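Local coordinates for putative membrane anchored protein (Corynebacterium diphtheriae, PDB 3LSO) that is of unknown function but is predicted to be a membrane-anchored protein with a signal sequence, its modelled part built almost wholly from beta strands and loops, at residues P293-S298 and Y434-S439; V231-A236 and T261-F266; S257-I262 and P424-F429. One frame throughout, in Å; residues are numbered along the deposited sequence.

Interaction 1: P293-S298 and Y434-S439; sequences PEDTDS and YKYSNS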
loop_
_atom_site.group_PDB
_atom_site.type_symbol
_atom_site.label_atom_id
_atom_site.label_comp_id
_atom_site.label_asym_id
_atom_site.label_seq_id
_atom_site.Cartn_x
_atom_site.Cartn_y
_atom_site.Cartn_z
ATOM N N PRO B 293 -31.239 -5.521 -11.657
ATOM C CA PRO B 293 -30.863 -4.244 -12.305
ATOM C C PRO B 293 -31.987 -3.230 -12.313
ATOM O O PRO B 293 -31.733 -2.026 -12.341
ATOM C CB PRO B 293 -30.464 -4.659 -13.733
ATOM C CG PRO B 293 -29.997 -6.063 -13.579
ATOM C CD PRO B 293 -30.924 -6.678 -12.520
ATOM N N GLU B 294 -33.218 -3.705 -12.258
ATOM C CA GLU B 294 -34.333 -2.778 -12.318
ATOM C C GLU B 294 -34.758 -2.276 -10.947
ATOM O O GLU B 294 -35.680 -1.475 -10.846
ATOM C CB GLU B 294 -35.508 -3.326 -13.143
ATOM C CG GLU B 294 -36.107 -4.642 -12.663
ATOM C CD GLU B 294 -35.296 -5.899 -13.048
ATOM O OE1 GLU B 294 -34.143 -5.796 -13.570
ATOM O OE2 GLU B 294 -35.841 -7.008 -12.806
ATOM N N ASP B 295 -34.069 -2.737 -9.901
ATOM C CA ASP B 295 -34.195 -2.171 -8.567
ATOM C C ASP B 295 -33.466 -0.811 -8.444
ATOM O O ASP B 295 -32.240 -0.728 -8.208
ATOM C CB ASP B 295 -33.692 -3.174 -7.554
ATOM C CG ASP B 295 -34.195 -2.895 -6.149
ATOM O OD1 ASP B 295 -34.542 -1.718 -5.851
ATOM O OD2 ASP B 295 -34.230 -3.868 -5.346
ATOM N N THR B 296 -34.231 0.261 -8.626
ATOM C CA THR B 296 -33.684 1.608 -8.528
ATOM C C THR B 296 -33.326 1.972 -7.090
ATOM O O THR B 296 -32.557 2.892 -6.842
ATOM C CB THR B 296 -34.651 2.683 -9.079
ATOM O OG1 THR B 296 -35.973 2.455 -8.566
ATOM C CG2 THR B 296 -34.692 2.639 -10.553
ATOM N N ASP B 297 -33.882 1.255 -6.135
ATOM C CA ASP B 297 -33.612 1.580 -4.751
ATOM C C ASP B 297 -32.261 1.081 -4.277
ATOM O O ASP B 297 -31.508 0.510 -5.033
ATOM C CB ASP B 297 -34.745 1.085 -3.880
ATOM C CG ASP B 297 -36.039 1.679 -4.295
ATOM O OD1 ASP B 297 -36.078 2.917 -4.512
ATOM O OD2 ASP B 297 -36.997 0.912 -4.456
ATOM N N SER B 298 -31.926 1.345 -3.033
ATOM C CA SER B 298 -30.718 0.761 -2.506
ATOM C C SER B 298 -30.945 0.405 -1.034
ATOM O O SER B 298 -31.946 0.842 -0.461
ATOM C CB SER B 298 -29.501 1.657 -2.779
ATOM O OG SER B 298 -29.378 2.681 -1.817
ATOM N N TYR B 434 -41.094 -6.902 -2.161
ATOM C CA TYR B 434 -42.096 -6.999 -3.204
ATOM C C TYR B 434 -42.599 -5.576 -3.263
ATOM O O TYR B 434 -43.138 -5.073 -2.250
ATOM C CB TYR B 434 -43.208 -7.974 -2.790
ATOM C CG TYR B 434 -44.407 -8.025 -3.690
ATOM C CD1 TYR B 434 -44.272 -7.954 -5.091
ATOM C CD2 TYR B 434 -45.694 -8.172 -3.158
ATOM C CE1 TYR B 434 -45.397 -7.999 -5.931
ATOM C CE2 TYR B 434 -46.837 -8.229 -3.994
ATOM C CZ TYR B 434 -46.662 -8.137 -5.364
ATOM O OH TYR B 434 -47.737 -8.208 -6.182
ATOM N N LYS B 435 -42.396 -4.924 -4.421
ATOM C CA LYS B 435 -42.616 -3.481 -4.556
ATOM C C LYS B 435 -42.841 -3.108 -5.994
ATOM O O LYS B 435 -42.596 -3.929 -6.887
ATOM C CB LYS B 435 -41.397 -2.718 -4.031
ATOM C CG LYS B 435 -40.133 -2.875 -4.866
ATOM C CD LYS B 435 -38.916 -2.416 -4.103
ATOM C CE LYS B 435 -37.705 -2.394 -5.017
ATOM N NZ LYS B 435 -36.524 -1.777 -4.357
ATOM N N TYR B 436 -43.258 -1.860 -6.215
ATOM C CA TYR B 436 -43.495 -1.289 -7.556
ATOM C C TYR B 436 -44.833 -1.665 -8.163
ATOM O O TYR B 436 -45.337 -2.776 -7.926
ATOM C CB TYR B 436 -42.408 -1.656 -8.575
ATOM C CG TYR B 436 -41.036 -1.168 -8.223
ATOM C CD1 TYR B 436 -40.848 -0.224 -7.215
ATOM C CD2 TYR B 436 -39.922 -1.641 -8.907
ATOM C CE1 TYR B 436 -39.584 0.220 -6.887
ATOM C CE2 TYR B 436 -38.644 -1.190 -8.608
ATOM C CZ TYR B 436 -38.480 -0.259 -7.589
ATOM O OH TYR B 436 -37.220 0.196 -7.272
ATOM N N SER B 437 -45.385 -0.709 -8.929
ATOM C CA SER B 437 -46.505 -0.878 -9.849
ATOM C C SER B 437 -46.232 -2.048 -10.789
ATOM O O SER B 437 -46.975 -3.018 -10.796
ATOM C CB SER B 437 -46.623 0.416 -10.671
ATOM O OG SER B 437 -47.950 0.749 -11.056
ATOM N N ASN B 438 -45.204 -1.931 -11.633
ATOM C CA ASN B 438 -44.716 -3.059 -12.426
ATOM C C ASN B 438 -43.902 -3.844 -11.427
ATOM O O ASN B 438 -42.705 -3.561 -11.227
ATOM C CB ASN B 438 -43.853 -2.601 -13.605
ATOM C CG ASN B 438 -43.744 -3.667 -14.715
ATOM O OD1 ASN B 438 -43.529 -4.841 -14.431
ATOM N ND2 ASN B 438 -43.892 -3.250 -16.000
ATOM N N SER B 439 -44.548 -4.814 -10.793
ATOM C CA SER B 439 -44.111 -5.277 -9.469
ATOM C C SER B 439 -42.924 -6.249 -9.475
ATOM O O SER B 439 -42.997 -7.314 -10.085
ATOM C CB SER B 439 -45.284 -5.923 -8.739
ATOM O OG SER B 439 -45.613 -7.173 -9.303
#
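K435 leaves strand 425-435 with CG in the crowded position between backbone N and carbonyl carbon (chi1 68°). Beyond CG the chain runs extended, so NZ is carried far across to the loop 293-298. D295 turns CG anti to its backbone N (chi1 -161°), and D297 sets CG beside its N (chi1 -58°). Their carboxylates thus converge on the same ammonium. NZ of K435 lies 2.5 Å from OD1 of D295, which it meets from above the carboxylate plane. K435 NZ lies 2.7 Å from D297 OD2, on the anti lone pair. The three residues form a salt-bridge network that joins the loop between strands 278-285 and 298-303 to the end of strand 425-435. Y299 OH also bonds to K435 NZ and to D295 OD2. The Y436 ring runs next to the lysine, with K435 CG over one face. Y436 OH donates to D297 OD2 at 2.9 Å, from well above the carboxylate plane, so this oxygen takes two donors. T296 OG1 donates to Y436 OH at 2.9 Å. The other D297 oxygen, OD1, is held by the backbone N of N331. With D295, D297 and K435 all buried, the lysine charge probably keeps both carboxylates ionised.

Interaction 2: V231-A236 and T261-F266; sequences VNHIAA and TITARF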
loop_
_atom_site.group_PDB
_atom_site.type_symbol
_atom_site.label_atom_id
_atom_site.label_comp_id
_atom_site.label_asym_id
_atom_site.label_seq_id
_atom_site.Cartn_x
_atom_site.Cartn_y
_atom_site.Cartn_z
ATOM N N VAL B 231 -2.989 -20.171 -1.277
ATOM C CA VAL B 231 -4.286 -19.892 -0.705
ATOM C C VAL B 231 -4.171 -20.402 0.712
ATOM O O VAL B 231 -3.701 -21.522 0.930
ATOM C CB VAL B 231 -5.431 -20.605 -1.453
ATOM C CG1 VAL B 231 -6.730 -20.350 -0.754
ATOM C CG2 VAL B 231 -5.538 -20.104 -2.866
ATOM N N ASN B 232 -4.557 -19.565 1.664
ATOM C CA ASN B 232 -4.435 -19.902 3.065
ATOM C C ASN B 232 -3.148 -20.630 3.394
ATOM O O ASN B 232 -3.142 -21.680 4.046
ATOM C CB ASN B 232 -5.673 -20.652 3.544
ATOM C CG ASN B 232 -6.834 -19.708 3.890
ATOM O OD1 ASN B 232 -6.816 -18.504 3.595
ATOM N ND2 ASN B 232 -7.840 -20.255 4.526
ATOM N N HIS B 233 -2.059 -20.033 2.913
ATOM C CA HIS B 233 -0.668 -20.468 3.142
ATOM C C HIS B 233 -0.266 -21.859 2.628
ATOM O O HIS B 233 0.712 -22.464 3.105
ATOM C CB HIS B 233 -0.237 -20.243 4.600
ATOM C CG HIS B 233 -0.114 -18.793 4.976
ATOM N ND1 HIS B 233 0.148 -18.376 6.266
ATOM C CD2 HIS B 233 -0.234 -17.665 4.235
ATOM C CE1 HIS B 233 0.200 -17.058 6.300
ATOM N NE2 HIS B 233 -0.028 -16.603 5.080
ATOM N N ILE B 234 -0.987 -22.337 1.619
ATOM C CA ILE B 234 -0.666 -23.620 0.985
ATOM C C ILE B 234 -0.541 -23.459 -0.544
ATOM O O ILE B 234 -1.390 -22.850 -1.185
ATOM C CB ILE B 234 -1.700 -24.704 1.419
ATOM C CG1 ILE B 234 -1.386 -25.161 2.856
ATOM C CG2 ILE B 234 -1.710 -25.882 0.455
ATOM C CD1 ILE B 234 -2.627 -25.392 3.752
ATOM N N ALA B 235 0.531 -23.992 -1.113
ATOM C CA ALA B 235 0.835 -23.823 -2.537
ATOM C C ALA B 235 -0.352 -24.133 -3.442
ATOM O O ALA B 235 -0.836 -25.262 -3.493
ATOM C CB ALA B 235 2.033 -24.677 -2.924
ATOM N N ALA B 236 -0.814 -23.128 -4.169
ATOM C CA ALA B 236 -1.922 -23.328 -5.084
ATOM C C ALA B 236 -1.414 -23.645 -6.472
ATOM O O ALA B 236 -1.137 -22.746 -7.253
ATOM C CB ALA B 236 -2.837 -22.103 -5.101
ATOM N N THR B 261 -6.748 -15.929 2.338
ATOM C CA THR B 261 -5.480 -15.212 2.282
ATOM C C THR B 261 -4.732 -15.661 1.044
ATOM O O THR B 261 -4.383 -16.830 0.904
ATOM C CB THR B 261 -4.634 -15.508 3.511
ATOM O OG1 THR B 261 -5.269 -14.959 4.672
ATOM C CG2 THR B 261 -3.329 -14.852 3.388
ATOM N N ILE B 262 -4.519 -14.733 0.127
ATOM C CA ILE B 262 -3.785 -15.029 -1.080
ATOM C C ILE B 262 -2.384 -14.491 -0.905
ATOM O O ILE B 262 -2.186 -13.343 -0.459
ATOM C CB ILE B 262 -4.440 -14.388 -2.312
ATOM C CG1 ILE B 262 -5.951 -14.663 -2.332
ATOM C CG2 ILE B 262 -3.785 -14.874 -3.595
ATOM C CD1 ILE B 262 -6.326 -16.155 -2.320
ATOM N N THR B 263 -1.410 -15.336 -1.237
ATOM C CA THR B 263 -0.014 -14.952 -1.158
ATOM C C THR B 263 0.626 -15.224 -2.501
ATOM O O THR B 263 0.343 -16.261 -3.131
ATOM C CB THR B 263 0.701 -15.694 -0.026
ATOM O OG1 THR B 263 -0.018 -15.475 1.202
ATOM C CG2 THR B 263 2.118 -15.172 0.136
ATOM N N ALA B 264 1.439 -14.271 -2.959
ATOM C CA ALA B 264 2.204 -14.405 -4.197
ATOM C C ALA B 264 3.668 -14.335 -3.834
ATOM O O ALA B 264 4.078 -13.471 -3.033
ATOM C CB ALA B 264 1.860 -13.297 -5.170
ATOM N N ARG B 265 4.447 -15.243 -4.421
ATOM C CA ARG B 265 5.860 -15.388 -4.101
ATOM C C ARG B 265 6.654 -15.520 -5.384
ATOM O O ARG B 265 6.348 -16.366 -6.226
ATOM C CB ARG B 265 6.079 -16.617 -3.222
ATOM C CG ARG B 265 7.527 -17.046 -3.145
ATOM C CD ARG B 265 7.794 -18.020 -2.021
ATOM N NE ARG B 265 7.711 -17.356 -0.730
ATOM C CZ ARG B 265 7.738 -17.986 0.438
ATOM N NH1 ARG B 265 7.863 -19.304 0.479
ATOM N NH2 ARG B 265 7.639 -17.299 1.568
ATOM N N PHE B 266 7.673 -14.677 -5.533
ATOM C CA PHE B 266 8.548 -14.716 -6.710
ATOM C C PHE B 266 9.615 -15.814 -6.600
ATOM O O PHE B 266 10.313 -15.922 -5.589
ATOM C CB PHE B 266 9.181 -13.342 -6.974
ATOM C CG PHE B 266 9.902 -13.240 -8.288
ATOM C CD1 PHE B 266 9.198 -13.240 -9.490
ATOM C CD2 PHE B 266 11.293 -13.131 -8.330
ATOM C CE1 PHE B 266 9.870 -13.140 -10.723
ATOM C CE2 PHE B 266 11.977 -13.024 -9.556
ATOM C CZ PHE B 266 11.263 -13.028 -10.754
HETATM O O HOH W 1 -1.826 -17.783 1.289
#
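V231 and I262 face each other as an antiparallel non-hydrogen-bonded pair, with CA atoms 4.9 Å apart. V231 is the last residue of its strand. From there the chain reverses through a type I' turn, V231 to I234, while 261-266 runs on as a regular strand. N232 is already in the turn, yet its backbone N still donates to T261 O at 2.8 Å, in the carbonyl plane. The side chain of N232 supplies the return bond. Its CB points away from the strand, but with CG beside the backbone N (chi1 -82°) the amide swings back. N232 OD1 then accepts from T261 N at 2.9 Å, almost straight at 169° and nearly along the C=O axis. One asparagine thus grips both the N-H and the carbonyl of T261. The turn is the hairpin loop between strands 226-231 and 234-241, in a mixed five-stranded sheet where 258-267 is the central strand. N232 and H233 both have the positive phi that a type I' turn demands. A water fills the angle between the turn and the strand. It accepts from H233 N and donates to T261 O and to T263 OG1. The H233 ring crosses T261 obliquely, H233 NE2 4.1 Å from T261 CG2, and turns its edge to T263, H233 CD2 3.7 Å from T263 OG1. E279 OE2 bonds to both H233 NE2 and T263 OG1, and P459 O takes up H233 ND1. V231 and I262 point the same way, side by side, with CG2 of V231 4.1 Å from CD1 of I262.

Interaction 3: S257-I262 and P424-F429; sequences SGSKTI and PGIYMF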
loop_
_atom_site.group_PDB
_atom_site.type_symbol
_atom_site.label_atom_id
_atom_site.label_comp_id
_atom_site.label_asym_id
_atom_site.label_seq_id
_atom_site.Cartn_x
_atom_site.Cartn_y
_atom_site.Cartn_z
ATOM N N SER B 257 -16.822 -20.755 1.948
ATOM C CA SER B 257 -16.693 -19.326 2.228
ATOM C C SER B 257 -15.712 -19.052 3.389
ATOM O O SER B 257 -15.373 -19.961 4.160
ATOM C CB SER B 257 -18.067 -18.653 2.440
ATOM O OG SER B 257 -18.680 -18.997 3.662
ATOM N N GLY B 258 -15.255 -17.799 3.475
ATOM C CA GLY B 258 -14.297 -17.322 4.482
ATOM C C GLY B 258 -13.423 -16.167 3.981
ATOM O O GLY B 258 -13.430 -15.853 2.794
ATOM N N SER B 259 -12.681 -15.514 4.879
ATOM C CA SER B 259 -11.600 -14.628 4.459
ATOM C C SER B 259 -10.493 -15.521 3.986
ATOM O O SER B 259 -9.922 -16.277 4.768
ATOM C CB SER B 259 -11.092 -13.767 5.596
ATOM O OG SER B 259 -12.070 -12.823 5.954
ATOM N N LYS B 260 -10.208 -15.451 2.699
ATOM C CA LYS B 260 -9.150 -16.232 2.116
ATOM C C LYS B 260 -7.901 -15.373 1.973
ATOM O O LYS B 260 -7.983 -14.211 1.581
ATOM C CB LYS B 260 -9.618 -16.779 0.780
ATOM C CG LYS B 260 -10.961 -17.514 0.906
ATOM C CD LYS B 260 -10.782 -18.944 1.390
ATOM C CE LYS B 260 -12.103 -19.599 1.644
ATOM N NZ LYS B 260 -11.937 -20.875 2.409
ATOM N N THR B 261 -6.748 -15.929 2.338
ATOM C CA THR B 261 -5.480 -15.212 2.282
ATOM C C THR B 261 -4.732 -15.661 1.044
ATOM O O THR B 261 -4.383 -16.830 0.904
ATOM C CB THR B 261 -4.634 -15.508 3.511
ATOM O OG1 THR B 261 -5.269 -14.959 4.672
ATOM C CG2 THR B 261 -3.329 -14.852 3.388
ATOM N N ILE B 262 -4.519 -14.733 0.127
ATOM C CA ILE B 262 -3.785 -15.029 -1.080
ATOM C C ILE B 262 -2.384 -14.491 -0.905
ATOM O O ILE B 262 -2.186 -13.343 -0.459
ATOM C CB ILE B 262 -4.440 -14.388 -2.312
ATOM C CG1 ILE B 262 -5.951 -14.663 -2.332
ATOM C CG2 ILE B 262 -3.785 -14.874 -3.595
ATOM C CD1 ILE B 262 -6.326 -16.155 -2.320
ATOM N N PRO B 424 -18.033 -22.988 9.472
ATOM C CA PRO B 424 -17.176 -21.821 9.266
ATOM C C PRO B 424 -17.484 -21.127 7.955
ATOM O O PRO B 424 -17.817 -21.814 6.987
ATOM C CB PRO B 424 -15.786 -22.439 9.179
ATOM C CG PRO B 424 -15.861 -23.543 10.080
ATOM C CD PRO B 424 -17.227 -24.149 9.873
ATOM N N GLY B 425 -17.383 -19.791 7.934
ATOM C CA GLY B 425 -17.504 -19.019 6.703
ATOM C C GLY B 425 -18.108 -17.643 6.918
ATOM O O GLY B 425 -18.266 -17.204 8.059
ATOM N N ILE B 426 -18.443 -16.974 5.811
ATOM C CA ILE B 426 -19.021 -15.664 5.829
ATOM C C ILE B 426 -20.487 -15.735 5.374
ATOM O O ILE B 426 -20.824 -16.395 4.393
ATOM C CB ILE B 426 -18.257 -14.712 4.915
ATOM C CG1 ILE B 426 -16.865 -14.428 5.465
ATOM C CG2 ILE B 426 -18.986 -13.403 4.824
ATOM C CD1 ILE B 426 -15.977 -13.597 4.534
ATOM N N TYR B 427 -21.349 -15.013 6.077
ATOM C CA TYR B 427 -22.772 -15.157 5.938
ATOM C C TYR B 427 -23.329 -13.739 6.005
ATOM O O TYR B 427 -22.757 -12.907 6.712
ATOM C CB TYR B 427 -23.311 -15.987 7.107
ATOM C CG TYR B 427 -22.858 -17.450 7.183
ATOM C CD1 TYR B 427 -23.583 -18.471 6.553
ATOM C CD2 TYR B 427 -21.732 -17.812 7.910
ATOM C CE1 TYR B 427 -23.175 -19.811 6.626
ATOM C CE2 TYR B 427 -21.310 -19.139 8.000
ATOM C CZ TYR B 427 -22.036 -20.128 7.356
ATOM O OH TYR B 427 -21.616 -21.433 7.456
HETATM N N MSE B 428 -24.394 -13.446 5.249
HETATM C CA MSE B 428 -25.093 -12.161 5.317
HETATM C C MSE B 428 -26.556 -12.433 5.487
HETATM O O MSE B 428 -27.040 -13.503 5.110
HETATM C CB MSE B 428 -24.994 -11.410 3.998
HETATM C CG MSE B 428 -23.757 -10.581 3.780
HETATM SE SE MSE B 428 -23.691 -10.147 1.895
HETATM C CE MSE B 428 -23.318 -11.918 1.230
ATOM N N PHE B 429 -27.287 -11.457 5.997
ATOM C CA PHE B 429 -28.726 -11.524 5.902
ATOM C C PHE B 429 -29.229 -10.891 4.600
ATOM O O PHE B 429 -28.527 -10.085 3.973
ATOM C CB PHE B 429 -29.342 -10.886 7.129
ATOM C CG PHE B 429 -29.066 -11.647 8.374
ATOM C CD1 PHE B 429 -29.983 -12.547 8.867
ATOM C CD2 PHE B 429 -27.857 -11.505 9.039
ATOM C CE1 PHE B 429 -29.728 -13.263 10.006
ATOM C CE2 PHE B 429 -27.596 -12.235 10.205
ATOM C CZ PHE B 429 -28.536 -13.110 10.678
#
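S257 sends its CB toward segment 424-429, where S257 CB lies 3.8 Å from I426 N. OG stands in the crowded position between backbone N and carbonyl carbon (chi1 72°). At the tip, S257 OG accepts from I426 N at 3.0 Å, with an angle of 148° at the hydrogen. S257 OG also rests 3.3 Å from G425 CA, which carries no side chain. G425 and G258 both have backbone angles that glycine alone adopts easily. The CA atoms of G258 and G425 are 4.3 Å apart, so the two strands meet here backbone to backbone. G425 CA also makes a C-H...O contact with S257 O at 3.4 Å. I426 brings its side chain back over G258, with I426 CD1 3.7 Å from G258 C. S259 OG is held by E452. The two strand segments cross at -136°, and one serine-to-backbone bond joins them in place of a ladder. Each strand keeps its own sheet partner: G258 bonds to V284 of strand 278-285, and G425 to I453 of strand 440-453. The contact is a seam between two beta sheets, with I426 touching V285 of strand 278-285 and E452 of strand 440-453.

After the N-terminal strands, the chain reaches 231-236, where interaction 2 begins. It closes a loop of 24 residues, within one five-stranded sheet. Strand 258-267 serves interactions 2 and 3, which share T261 and I262 and touch where N232 OD1 packs on K260. Interaction 3 closes a long loop, from 257-262 to 424-429, and joins that sheet to the one holding strand 425-435. Interaction 1 opens inside this loop at 293-298 and closes after it at 434-439, so interactions 1 and 3 cross. Both use strand 425-435, their centres 29 Å apart. Interaction 1 ties the loop before strand 298-303 to the far end of that strand. Interaction 2 closes before interaction 1 opens, their nearest atoms about 28 Å apart.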